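Local coordinates for protein Udp-n-acetylglucosamine pyrophosphorylase (Trypanosoma brucei, PDB 4BQH) that probably transfers the uridylyl group of UTP to N-acetyl-alpha-D-glucosamine 1-phosphate, giving UDP-N-acetylglucosamine and diphosphate, and is seen here with an allosteric inhibitor, at residues D56-R59 with E60-I64; N44-G48 with V49-H53. All blocks are in the same frame, centred on the assembly; numbering follows the deposited sequence.

Interaction 1 (D56-R59 with E60-I64); sequences DVLR and ESLEI
Val57 and Ser61 meet one turn apart on the last turns of helix 51-64, where the ordinary i to i+4 ladder of an alpha-helix carries an additional side-chain bond. The backbone rungs run from Glu60 N to Asp56 O, Ser61 N to Val57 O, Leu62 N to Leu58 O and Glu63 N to Arg59 O, the last stretched to 3.2 Å. Val57 O is gripped twice. Besides the Ser61 amide, Ser61 OG donates to Val57 O at 2.7 Å, from above the carbonyl plane. A serine OG set beside its own backbone N (chi1 -56°) can fold back onto the preceding turn in just this way. The same oxygen also takes a weak hydrogen bond from Tyr380 N.

Apolar contact falls to Leu58 and Leu62, which lie side by side and point the same way, Leu58 CG 3.9 Å from Leu62 CD1. Both reach Ile397 of strand 394-400, while Val57 and Ser61 touch Leu399 of that strand, so this buried flank of the helix packs against strand 394-400.

Charged groups occupy more exposed positions. Glu60 turns its carboxylate to Thr378 OG1 through a hydrogen bond. Arg59 and Glu63 form no salt bridge; instead, a water bridges backbone and side chain, donating to Arg59 O at 2.6 Å and to Glu63 OE2 at 2.8 Å.

Interaction 2 (N44-G48 with V49-H53); sequences NELAG and VDFRH. With 9VU ((3S)-3-[2-(1,3-benzodioxol-5-yl)-2-oxidanylidene-ethyl]-4-bromanyl-5-methyl-3-oxidanyl-1H-indol-2-one), chain C.
Leu46 and Val49 are the two ends of a type II beta turn, closed by Val49 N donating to Leu46 O at 3.1 Å from above the carbonyl plane. Gly48 takes the third position with the positive phi (81°) expected of this turn. Leu46 CB stands 4.0 Å from Val49 CG2, the methyl that also lies against Leu46 O. The two Val49 methyls divide their work: with CG1 anti to the backbone N (chi1 165°), that branch sits over the centre of the Phe51 ring, 4.1 Å above its plane. Leu46 CD2 approaches the same ring obliquely, reaching Phe51 CZ at 4.5 Å, so both aliphatic residues bear on the aromatic one.

From the turn and the residue after it, the backbone holds both polar atoms of the inhibitor's oxindole lactam. Gly48 O accepts from 9VU NAG at 2.8 Å, and Asp50 N donates to 9VU OAN along a nearly straight bond (167°). His53 adds a looser contact, its CD2 lying 3.4 Å from the ligand hydroxyl oxygen OAL. Asp50 is also the N-cap of the following helix: its OD1 accepts from His53 N at 3.1 Å, met from above the carboxylate plane.

The loop joins helix 32-44 to helix 51-64 and forms part of the allosteric inhibitor's pocket. Phe51 packs against Leu15 of helix 7-15, Ile42 of helix 32-44 and Pro214 of strand 213-214, and Arg14 NH2 bonds both Leu46 O and Val49 O.

From the N terminus, the chain leaves helix 32-44 and first meets interaction 2, where a tight turn redirects it and a cap starts helix 51-64. Interaction 1 follows on that same helix and closes no loop, being a succession of helical turns. The two are in series, neither nested nor crossed, with centres about 17 Å apart and no direct touch beyond their shared helix. That helix thus spans two settings: its beginning lies with the N-terminal helices 7-15 and 32-44 beside the inhibitor, and its later turns rest on strand 394-400. The inhibitor remains near both, since the Val57 side chain is about 6 Å from it.

Interaction 1 (D56-R59 with E60-I64)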
loop_
_atom_site.group_PDB
_atom_site.type_symbol
_atom_site.label_atom_id
_atom_site.label_comp_id
_atom_site.label_asym_id
_atom_site.label_seq_id
_atom_site.Cartn_x
_atom_site.Cartn_y
_atom_site.Cartn_z
ATOM N N ASP A 56 10.023 15.210 -21.526
ATOM C CA ASP A 56 8.658 15.729 -21.718
ATOM C C ASP A 56 7.920 15.819 -20.394
ATOM O O ASP A 56 7.151 16.747 -20.176
ATOM C CB ASP A 56 7.856 14.797 -22.633
ATOM C CG ASP A 56 8.320 14.843 -24.068
ATOM O OD1 ASP A 56 8.939 15.851 -24.467
ATOM O OD2 ASP A 56 8.065 13.867 -24.809
ATOM N N VAL A 57 8.153 14.833 -19.529
ATOM C CA VAL A 57 7.527 14.826 -18.211
ATOM C C VAL A 57 7.982 16.070 -17.450
ATOM O O VAL A 57 7.164 16.802 -16.870
ATOM C CB VAL A 57 7.895 13.543 -17.431
ATOM C CG1 VAL A 57 7.392 13.636 -15.991
ATOM C CG2 VAL A 57 7.301 12.314 -18.122
ATOM N N LEU A 58 9.287 16.335 -17.466
ATOM C CA LEU A 58 9.802 17.489 -16.721
ATOM C C LEU A 58 9.179 18.770 -17.252
ATOM O O LEU A 58 8.703 19.613 -16.487
ATOM C CB LEU A 58 11.322 17.601 -16.839
ATOM C CG LEU A 58 11.944 18.841 -16.164
ATOM C CD1 LEU A 58 11.793 18.736 -14.648
ATOM C CD2 LEU A 58 13.416 18.935 -16.562
ATOM N N ARG A 59 9.154 18.898 -18.573
ATOM C CA ARG A 59 8.674 20.125 -19.184
ATOM C C ARG A 59 7.218 20.413 -18.805
ATOM O O ARG A 59 6.888 21.536 -18.382
ATOM C CB ARG A 59 8.813 20.028 -20.692
ATOM C CG ARG A 59 8.556 21.334 -21.408
ATOM C CD ARG A 59 8.617 21.086 -22.892
ATOM N NE ARG A 59 8.349 22.293 -23.661
ATOM C CZ ARG A 59 8.494 22.343 -24.979
ATOM N NH1 ARG A 59 8.887 21.252 -25.624
ATOM N NH2 ARG A 59 8.247 23.468 -25.635
ATOM N N GLU A 60 6.364 19.402 -18.945
ATOM C CA GLU A 60 4.944 19.543 -18.666
ATOM C C GLU A 60 4.682 19.723 -17.180
ATOM O O GLU A 60 3.892 20.596 -16.775
ATOM C CB GLU A 60 4.145 18.348 -19.193
ATOM C CG GLU A 60 2.711 18.338 -18.664
ATOM C CD GLU A 60 1.640 18.154 -19.727
ATOM O OE1 GLU A 60 1.930 17.582 -20.796
ATOM O OE2 GLU A 60 0.485 18.566 -19.484
ATOM N N SER A 61 5.360 18.913 -16.366
ATOM C CA SER A 61 5.170 18.987 -14.913
ATOM C C SER A 61 5.558 20.362 -14.368
ATOM O O SER A 61 4.916 20.862 -13.453
ATOM C CB SER A 61 5.915 17.873 -14.185
ATOM O OG SER A 61 5.521 16.608 -14.694
ATOM N N LEU A 62 6.601 20.970 -14.925
ATOM C CA LEU A 62 6.964 22.331 -14.541
ATOM C C LEU A 62 5.871 23.332 -14.911
ATOM O O LEU A 62 5.542 24.191 -14.092
ATOM C CB LEU A 62 8.310 22.768 -15.139
ATOM C CG LEU A 62 9.563 22.173 -14.470
ATOM C CD1 LEU A 62 10.813 22.467 -15.295
ATOM C CD2 LEU A 62 9.738 22.618 -13.021
ATOM N N GLU A 63 5.321 23.223 -16.123
ATOM C CA GLU A 63 4.207 24.105 -16.570
ATOM C C GLU A 63 2.978 24.054 -15.655
ATOM O O GLU A 63 2.416 25.095 -15.288
ATOM C CB GLU A 63 3.777 23.760 -17.990
ATOM C CG GLU A 63 4.769 24.170 -19.049
ATOM C CD GLU A 63 5.038 25.655 -19.022
ATOM O OE1 GLU A 63 4.086 26.438 -19.266
ATOM O OE2 GLU A 63 6.197 26.029 -18.744
ATOM N N ILE A 64 2.584 22.833 -15.293
ATOM C CA ILE A 64 1.422 22.563 -14.435
ATOM C C ILE A 64 1.544 23.174 -13.035
ATOM O O ILE A 64 0.556 23.657 -12.475
ATOM C CB ILE A 64 1.166 21.038 -14.338
ATOM C CG1 ILE A 64 0.397 20.560 -15.569
ATOM C CG2 ILE A 64 0.439 20.656 -13.042
ATOM C CD1 ILE A 64 0.479 19.063 -15.781
HETATM O O HOH W 1 8.034 23.861 -18.865
#

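Interaction 2 (N44-G48 with V49-H53)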
loop_
_atom_site.group_PDB
_atom_site.type_symbol
_atom_site.label_atom_id
_atom_site.label_comp_id
_atom_site.label_asym_id
_atom_site.label_seq_id
_atom_site.Cartn_x
_atom_site.Cartn_y
_atom_site.Cartn_z
ATOM N N ASN A 44 19.790 -1.344 -12.922
ATOM C CA ASN A 44 19.130 -1.991 -11.794
ATOM C C ASN A 44 18.196 -1.101 -11.004
ATOM O O ASN A 44 17.295 -1.616 -10.332
ATOM C CB ASN A 44 20.164 -2.568 -10.837
ATOM C CG ASN A 44 21.112 -3.515 -11.531
ATOM O OD1 ASN A 44 20.734 -4.185 -12.500
ATOM N ND2 ASN A 44 22.351 -3.558 -11.063
ATOM N N GLU A 45 18.433 0.212 -11.043
ATOM C CA GLU A 45 17.623 1.146 -10.241
ATOM C C GLU A 45 16.717 2.003 -11.103
ATOM O O GLU A 45 15.757 2.566 -10.582
ATOM C CB GLU A 45 18.502 2.081 -9.404
ATOM C CG GLU A 45 19.392 1.345 -8.421
ATOM C CD GLU A 45 20.223 2.319 -7.609
ATOM O OE1 GLU A 45 19.641 3.209 -6.951
ATOM O OE2 GLU A 45 21.456 2.206 -7.639
ATOM N N LEU A 46 17.060 2.159 -12.381
ATOM C CA LEU A 46 16.200 2.892 -13.333
ATOM C C LEU A 46 15.790 2.023 -14.526
ATOM O O LEU A 46 15.634 2.515 -15.650
ATOM C CB LEU A 46 16.868 4.195 -13.818
ATOM C CG LEU A 46 16.969 5.226 -12.683
ATOM C CD1 LEU A 46 18.397 5.229 -12.201
ATOM C CD2 LEU A 46 16.524 6.613 -13.143
ATOM N N ALA A 47 15.646 0.726 -14.275
ATOM C CA ALA A 47 15.240 -0.213 -15.321
ATOM C C ALA A 47 13.964 0.287 -16.007
ATOM O O ALA A 47 13.016 0.724 -15.335
ATOM C CB ALA A 47 15.024 -1.600 -14.726
ATOM N N GLY A 48 13.958 0.260 -17.333
ATOM C CA GLY A 48 12.767 0.574 -18.102
ATOM C C GLY A 48 12.484 2.053 -18.306
ATOM O O GLY A 48 11.701 2.400 -19.192
ATOM N N VAL A 49 13.142 2.927 -17.520
ATOM C CA VAL A 49 12.923 4.379 -17.626
ATOM C C VAL A 49 13.278 4.872 -19.024
ATOM O O VAL A 49 14.369 4.588 -19.551
ATOM C CB VAL A 49 13.749 5.166 -16.572
ATOM C CG1 VAL A 49 13.817 6.662 -16.913
ATOM C CG2 VAL A 49 13.204 4.921 -15.160
ATOM N N ASP A 50 12.352 5.622 -19.613
ATOM C CA ASP A 50 12.526 6.179 -20.946
ATOM C C ASP A 50 12.986 7.629 -20.776
ATOM O O ASP A 50 12.208 8.504 -20.411
ATOM C CB ASP A 50 11.184 6.076 -21.694
ATOM C CG ASP A 50 11.228 6.616 -23.123
ATOM O OD1 ASP A 50 12.066 7.452 -23.482
ATOM O OD2 ASP A 50 10.352 6.201 -23.897
ATOM N N PHE A 51 14.281 7.862 -20.993
ATOM C CA PHE A 51 14.870 9.168 -20.688
ATOM C C PHE A 51 14.312 10.281 -21.560
ATOM O O PHE A 51 14.046 11.376 -21.061
ATOM C CB PHE A 51 16.415 9.090 -20.716
ATOM C CG PHE A 51 16.986 8.334 -19.553
ATOM C CD1 PHE A 51 17.168 8.965 -18.318
ATOM C CD2 PHE A 51 17.310 6.982 -19.662
ATOM C CE1 PHE A 51 17.662 8.258 -17.231
ATOM C CE2 PHE A 51 17.810 6.272 -18.579
ATOM C CZ PHE A 51 17.998 6.906 -17.366
ATOM N N ARG A 52 14.071 10.014 -22.851
ATOM C CA ARG A 52 13.430 11.033 -23.695
ATOM C C ARG A 52 12.041 11.407 -23.189
ATOM O O ARG A 52 11.688 12.584 -23.120
ATOM C CB ARG A 52 13.274 10.544 -25.134
ATOM C CG ARG A 52 14.547 10.599 -25.940
ATOM C CD ARG A 52 14.291 10.159 -27.380
ATOM N NE ARG A 52 13.439 11.107 -28.101
ATOM C CZ ARG A 52 13.855 12.235 -28.676
ATOM N NH1 ARG A 52 15.132 12.600 -28.622
ATOM N NH2 ARG A 52 12.983 13.013 -29.316
ATOM N N HIS A 53 11.257 10.389 -22.844
ATOM C CA HIS A 53 9.934 10.606 -22.287
ATOM C C HIS A 53 10.023 11.474 -21.052
ATOM O O HIS A 53 9.221 12.379 -20.858
ATOM C CB HIS A 53 9.262 9.264 -21.969
ATOM C CG HIS A 53 7.997 9.411 -21.182
ATOM N ND1 HIS A 53 6.920 10.080 -21.660
ATOM C CD2 HIS A 53 7.669 8.992 -19.900
ATOM C CE1 HIS A 53 5.946 10.073 -20.726
ATOM N NE2 HIS A 53 6.396 9.388 -19.660
HETATM O OAN 9VU C . 9.774 5.886 -18.481
HETATM C CAH 9VU C . 8.983 4.927 -18.398
HETATM N NAG 9VU C . 9.255 3.696 -18.841
HETATM C CAC 9VU C . 8.169 2.904 -18.628
HETATM C CAB 9VU C . 8.001 1.615 -18.939
HETATM C CAA 9VU C . 6.807 0.921 -18.689
HETATM C CAF 9VU C . 5.754 1.634 -18.103
HETATM C CAJ 9VU C . 4.509 0.971 -17.831
HETATM C CAE 9VU C . 5.979 2.995 -17.795
HETATM BR BRA 9VU C . 4.549 3.908 -16.941
HETATM C CAD 9VU C . 7.163 3.619 -18.051
HETATM C CAI 9VU C . 7.658 4.960 -17.882
HETATM O OAL 9VU C . 6.929 5.857 -18.725
HETATM C CAM 9VU C . 7.513 5.563 -16.458
HETATM C CAO 9VU C . 8.396 4.871 -15.400
HETATM O OAP 9VU C . 9.243 4.054 -15.793
HETATM C CAQ 9VU C . 8.228 5.248 -14.034
HETATM C CAV 9VU C . 7.117 5.960 -13.577
HETATM C CAU 9VU C . 6.985 6.315 -12.286
HETATM O OAY 9VU C . 5.964 6.993 -11.686
HETATM C CAX 9VU C . 6.539 7.438 -10.427
HETATM O OAW 9VU C . 7.524 6.437 -10.142
HETATM C CAT 9VU C . 7.899 5.978 -11.376
HETATM C CAS 9VU C . 8.988 5.279 -11.735
HETATM C CAR 9VU C . 9.171 4.891 -13.062
#